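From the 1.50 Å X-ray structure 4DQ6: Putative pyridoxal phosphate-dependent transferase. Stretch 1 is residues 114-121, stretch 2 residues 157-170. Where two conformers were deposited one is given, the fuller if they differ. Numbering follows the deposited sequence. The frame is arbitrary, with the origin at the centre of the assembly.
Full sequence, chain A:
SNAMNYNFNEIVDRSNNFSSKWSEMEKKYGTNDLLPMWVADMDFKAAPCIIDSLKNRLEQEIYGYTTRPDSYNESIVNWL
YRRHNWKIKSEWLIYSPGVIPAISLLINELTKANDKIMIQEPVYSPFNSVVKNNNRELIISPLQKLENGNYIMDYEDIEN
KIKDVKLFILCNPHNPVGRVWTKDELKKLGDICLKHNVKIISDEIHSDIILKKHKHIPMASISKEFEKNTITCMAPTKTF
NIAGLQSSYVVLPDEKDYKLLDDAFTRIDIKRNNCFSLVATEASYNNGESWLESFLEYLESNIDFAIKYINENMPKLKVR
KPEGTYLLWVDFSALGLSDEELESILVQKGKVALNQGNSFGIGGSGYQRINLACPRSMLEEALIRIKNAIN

Stretch 1 114-121: NDKIMIQE
Stretch 2 157-170: DIENKIKDVKLFIL

The parallel pairing of these two strands is completed at each end by water: where the direct ladder stops, one water accepts a hydrogen bond from Lys116 N (2.9 Å) and donates one to Asp164 O (2.9 Å), and another does the same between Gln120 N (2.9 Å) and Ile169 O (2.7 Å). Between them run three nearly linear hydrogen bonds: Lys166 N to Lys116 O at 2.9 Å, Met118 N to Leu167 O at 3.0 Å, and Ile169 N to Met118 O at 2.8 Å. Met118 thus spends both backbone polar groups on the partner, and its CA lies 4.8 Å from Phe168 CA. Strand 116-119 and the second strand, which continues beyond Leu170, run in the same direction at 23°. Backbone angles are extended, except at Lys166 (phi/psi -101/-32), a kink after which Leu167 N is buried without a partner.

Ahead of the second strand, a helix that begins earlier in the chain runs through Asp157 to Asn160, and a type II turn from Ile162 to Val165 follows, closed by Val165 N to Ile162 O at 2.9 Å; Asp164 takes the positive phi, 68/6. Asp157 and Lys161, four residues apart, are joined by a salt bridge, Lys161 NZ to Asp157 OD2 at 2.7 Å.

Met118, chi t, t, m, links strand to helix. Its SD meets the edge of the Phe168 ring, 3.5 Å from CE2, and sits 3.8 Å from Ile158 CG2; its CE reaches Lys161 CB at 3.7 Å. Phe168 (chi1 t, chi2 -74°) has Met118 O over one face, while Gln120 CD approaches its edge, 3.5 Å from CZ. Gln120 is m, t, with chi3 -63°.

On the sheet face opposite Met118 and Phe168, Ile117 and Leu167 are both m, t, and Ile117 CD1 lies 4.2 Å from Leu167 CD1; Ile117 CG2 packs 3.8 Å from Ile169 CG1, Ile169 being also m, t. The rule is economical: short backbone pairing, water-bridged ends, and one long thioether spanning sheet and helix.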

# COMPACT_ATOMS: atom_id res chain seq x y z
N ASN A 114 -13.58 21.16 -7.96
CA ASN A 114 -14.60 22.06 -7.35
C ASN A 114 -16.06 21.55 -7.33
O ASN A 114 -16.95 22.27 -6.92
CB ASN A 114 -14.52 23.47 -7.97
CG ASN A 114 -13.08 23.95 -8.12
OD1 ASN A 114 -12.66 24.33 -9.22
ND2 ASN A 114 -12.31 23.89 -7.03
N ASP A 115 -16.32 20.30 -7.70
CA ASP A 115 -17.64 19.68 -7.48
C ASP A 115 -17.85 19.57 -5.97
O ASP A 115 -16.87 19.43 -5.18
CB ASP A 115 -17.76 18.26 -8.08
CG ASP A 115 -18.04 18.26 -9.54
OD1 ASP A 115 -18.32 19.34 -10.11
OD2 ASP A 115 -18.02 17.20 -10.18
N LYS A 116 -19.12 19.65 -5.59
CA LYS A 116 -19.53 19.58 -4.18
C LYS A 116 -19.75 18.13 -3.71
O LYS A 116 -20.32 17.33 -4.44
CB LYS A 116 -20.80 20.40 -3.95
CG LYS A 116 -20.63 21.90 -4.05
CD LYS A 116 -22.00 22.56 -4.13
CE LYS A 116 -21.90 24.07 -4.19
NZ LYS A 116 -21.71 24.51 -5.60
N ILE A 117 -19.26 17.83 -2.50
CA ILE A 117 -19.33 16.53 -1.84
C ILE A 117 -19.77 16.83 -0.41
O ILE A 117 -19.19 17.70 0.28
CB ILE A 117 -17.95 15.83 -1.84
CG1 ILE A 117 -17.49 15.54 -3.29
CG2 ILE A 117 -18.04 14.58 -0.97
CD1 ILE A 117 -16.11 14.91 -3.42
N MET A 118 -20.76 16.06 0.04
CA MET A 118 -21.39 16.29 1.31
C MET A 118 -20.98 15.25 2.32
O MET A 118 -20.88 14.04 1.99
CB MET A 118 -22.93 16.30 1.15
CG MET A 118 -23.68 16.53 2.42
SD MET A 118 -25.49 16.61 2.33
CE MET A 118 -25.75 18.21 1.61
N ILE A 119 -20.68 15.75 3.53
CA ILE A 119 -20.42 14.86 4.72
C ILE A 119 -21.26 15.31 5.90
O ILE A 119 -21.88 16.40 5.85
CB ILE A 119 -18.93 14.79 5.13
CG1 ILE A 119 -18.46 16.09 5.76
CG2 ILE A 119 -18.02 14.31 3.98
CD1 ILE A 119 -17.03 16.03 6.31
N GLN A 120 -21.40 14.50 6.96
CA GLN A 120 -22.10 14.88 8.20
C GLN A 120 -21.14 14.93 9.37
O GLN A 120 -20.54 13.90 9.75
CB GLN A 120 -23.20 13.88 8.53
CG GLN A 120 -24.20 13.62 7.42
CD GLN A 120 -25.13 12.47 7.68
OE1 GLN A 120 -24.71 11.32 7.81
NE2 GLN A 120 -26.42 12.76 7.78
N GLU A 121 -20.95 16.08 9.95
CA GLU A 121 -20.07 16.28 11.11
C GLU A 121 -20.86 16.33 12.42
O GLU A 121 -22.02 16.69 12.44
CB GLU A 121 -19.28 17.57 10.91
CG GLU A 121 -18.18 17.32 9.85
CD GLU A 121 -17.13 18.40 9.73
OE1 GLU A 121 -17.40 19.51 10.20
OE2 GLU A 121 -16.03 18.12 9.16
N ASP A 157 -31.71 19.73 6.62
CA ASP A 157 -30.47 20.44 6.28
C ASP A 157 -29.82 19.84 5.03
O ASP A 157 -29.35 20.60 4.15
CB ASP A 157 -29.50 20.44 7.46
CG ASP A 157 -28.31 21.32 7.25
OD1 ASP A 157 -28.47 22.58 7.17
OD2 ASP A 157 -27.22 20.75 7.09
N ILE A 158 -29.83 18.51 4.94
CA ILE A 158 -29.30 17.77 3.78
C ILE A 158 -30.03 18.23 2.52
O ILE A 158 -29.41 18.65 1.53
CB ILE A 158 -29.54 16.27 3.90
CG1 ILE A 158 -28.69 15.70 5.05
CG2 ILE A 158 -29.12 15.57 2.63
CD1 ILE A 158 -28.92 14.21 5.37
N GLU A 159 -31.36 18.19 2.58
CA GLU A 159 -32.21 18.71 1.47
C GLU A 159 -31.88 20.14 1.09
O GLU A 159 -31.77 20.48 -0.13
CB GLU A 159 -33.67 18.64 1.89
CG GLU A 159 -34.32 17.29 1.69
CD GLU A 159 -34.74 17.04 0.24
OE1 GLU A 159 -34.48 17.88 -0.65
OE2 GLU A 159 -35.34 15.97 -0.01
N ASN A 160 -31.69 20.99 2.10
CA ASN A 160 -31.45 22.42 1.89
C ASN A 160 -30.10 22.69 1.20
O ASN A 160 -29.91 23.69 0.53
CB ASN A 160 -31.45 23.15 3.23
CG ASN A 160 -32.83 23.67 3.61
OD1 ASN A 160 -33.82 23.27 2.99
ND2 ASN A 160 -32.92 24.46 4.68
N LYS A 161 -29.15 21.78 1.39
CA LYS A 161 -27.79 21.94 0.89
C LYS A 161 -27.44 21.02 -0.28
O LYS A 161 -26.29 21.03 -0.73
CB LYS A 161 -26.77 21.73 2.03
CG LYS A 161 -26.84 22.68 3.20
CD LYS A 161 -25.82 22.35 4.28
CE LYS A 161 -25.92 23.26 5.48
NZ LYS A 161 -25.34 22.66 6.73
N ILE A 162 -28.42 20.27 -0.81
CA ILE A 162 -28.19 19.20 -1.79
C ILE A 162 -27.88 19.69 -3.21
O ILE A 162 -27.24 18.96 -3.99
CB ILE A 162 -29.39 18.21 -1.87
CG1 ILE A 162 -28.94 16.81 -2.30
CG2 ILE A 162 -30.45 18.69 -2.85
CD1 ILE A 162 -28.07 16.07 -1.33
N LYS A 163 -28.33 20.89 -3.55
CA LYS A 163 -28.23 21.28 -4.98
C LYS A 163 -26.78 21.20 -5.50
O LYS A 163 -25.85 21.87 -4.98
CB LYS A 163 -28.82 22.67 -5.26
CG LYS A 163 -28.84 23.06 -6.76
CD LYS A 163 -29.51 24.38 -7.07
CE LYS A 163 -29.25 24.71 -8.53
NZ LYS A 163 -30.40 25.40 -9.15
N ASP A 164 -26.65 20.47 -6.61
CA ASP A 164 -25.37 20.23 -7.31
C ASP A 164 -24.35 19.36 -6.56
O ASP A 164 -23.26 19.24 -7.04
CB ASP A 164 -24.69 21.53 -7.76
CG ASP A 164 -25.50 22.29 -8.82
OD1 ASP A 164 -26.16 21.65 -9.71
OD2 ASP A 164 -25.45 23.54 -8.75
N VAL A 165 -24.68 18.79 -5.39
CA VAL A 165 -23.82 17.84 -4.74
C VAL A 165 -23.74 16.63 -5.65
O VAL A 165 -24.76 16.15 -6.18
CB VAL A 165 -24.40 17.49 -3.37
CG1 VAL A 165 -23.69 16.28 -2.75
CG2 VAL A 165 -24.24 18.65 -2.45
N LYS A 166 -22.53 16.07 -5.79
CA LYS A 166 -22.34 14.94 -6.64
C LYS A 166 -22.27 13.66 -5.87
O LYS A 166 -22.67 12.62 -6.35
CB LYS A 166 -21.05 15.14 -7.43
CG LYS A 166 -21.09 16.42 -8.27
CD LYS A 166 -22.22 16.44 -9.29
CE LYS A 166 -22.25 17.70 -10.15
NZ LYS A 166 -23.32 17.65 -11.18
N LEU A 167 -21.73 13.77 -4.67
CA LEU A 167 -21.43 12.58 -3.82
C LEU A 167 -21.76 12.90 -2.38
O LEU A 167 -21.61 14.04 -1.94
CB LEU A 167 -19.91 12.11 -3.80
CG LEU A 167 -19.24 11.68 -5.11
CD1 LEU A 167 -17.74 11.39 -4.93
CD2 LEU A 167 -19.95 10.43 -5.63
N PHE A 168 -22.16 11.84 -1.65
CA PHE A 168 -22.42 11.90 -0.24
C PHE A 168 -21.58 10.85 0.42
O PHE A 168 -21.67 9.66 0.01
CB PHE A 168 -23.94 11.70 0.03
CG PHE A 168 -24.34 11.88 1.48
CD1 PHE A 168 -24.01 10.91 2.42
CD2 PHE A 168 -25.07 13.04 1.90
CE1 PHE A 168 -24.39 11.09 3.74
CE2 PHE A 168 -25.41 13.21 3.24
CZ PHE A 168 -25.07 12.22 4.14
N ILE A 169 -20.77 11.27 1.40
CA ILE A 169 -19.94 10.28 2.08
C ILE A 169 -20.59 10.00 3.45
O ILE A 169 -20.69 10.92 4.29
CB ILE A 169 -18.45 10.71 2.25
CG1 ILE A 169 -17.84 11.29 0.98
CG2 ILE A 169 -17.62 9.51 2.78
CD1 ILE A 169 -16.37 11.66 1.08
N LEU A 170 -21.04 8.76 3.64
CA LEU A 170 -21.82 8.36 4.78
C LEU A 170 -20.86 7.52 5.64
O LEU A 170 -20.04 6.68 5.13
CB LEU A 170 -23.01 7.49 4.37
CG LEU A 170 -23.69 6.58 5.41
CD1 LEU A 170 -24.46 7.48 6.37
CD2 LEU A 170 -24.62 5.57 4.76
O HOH W 1 -20.82 20.66 -7.69
O HOH W 2 -20.54 11.71 6.87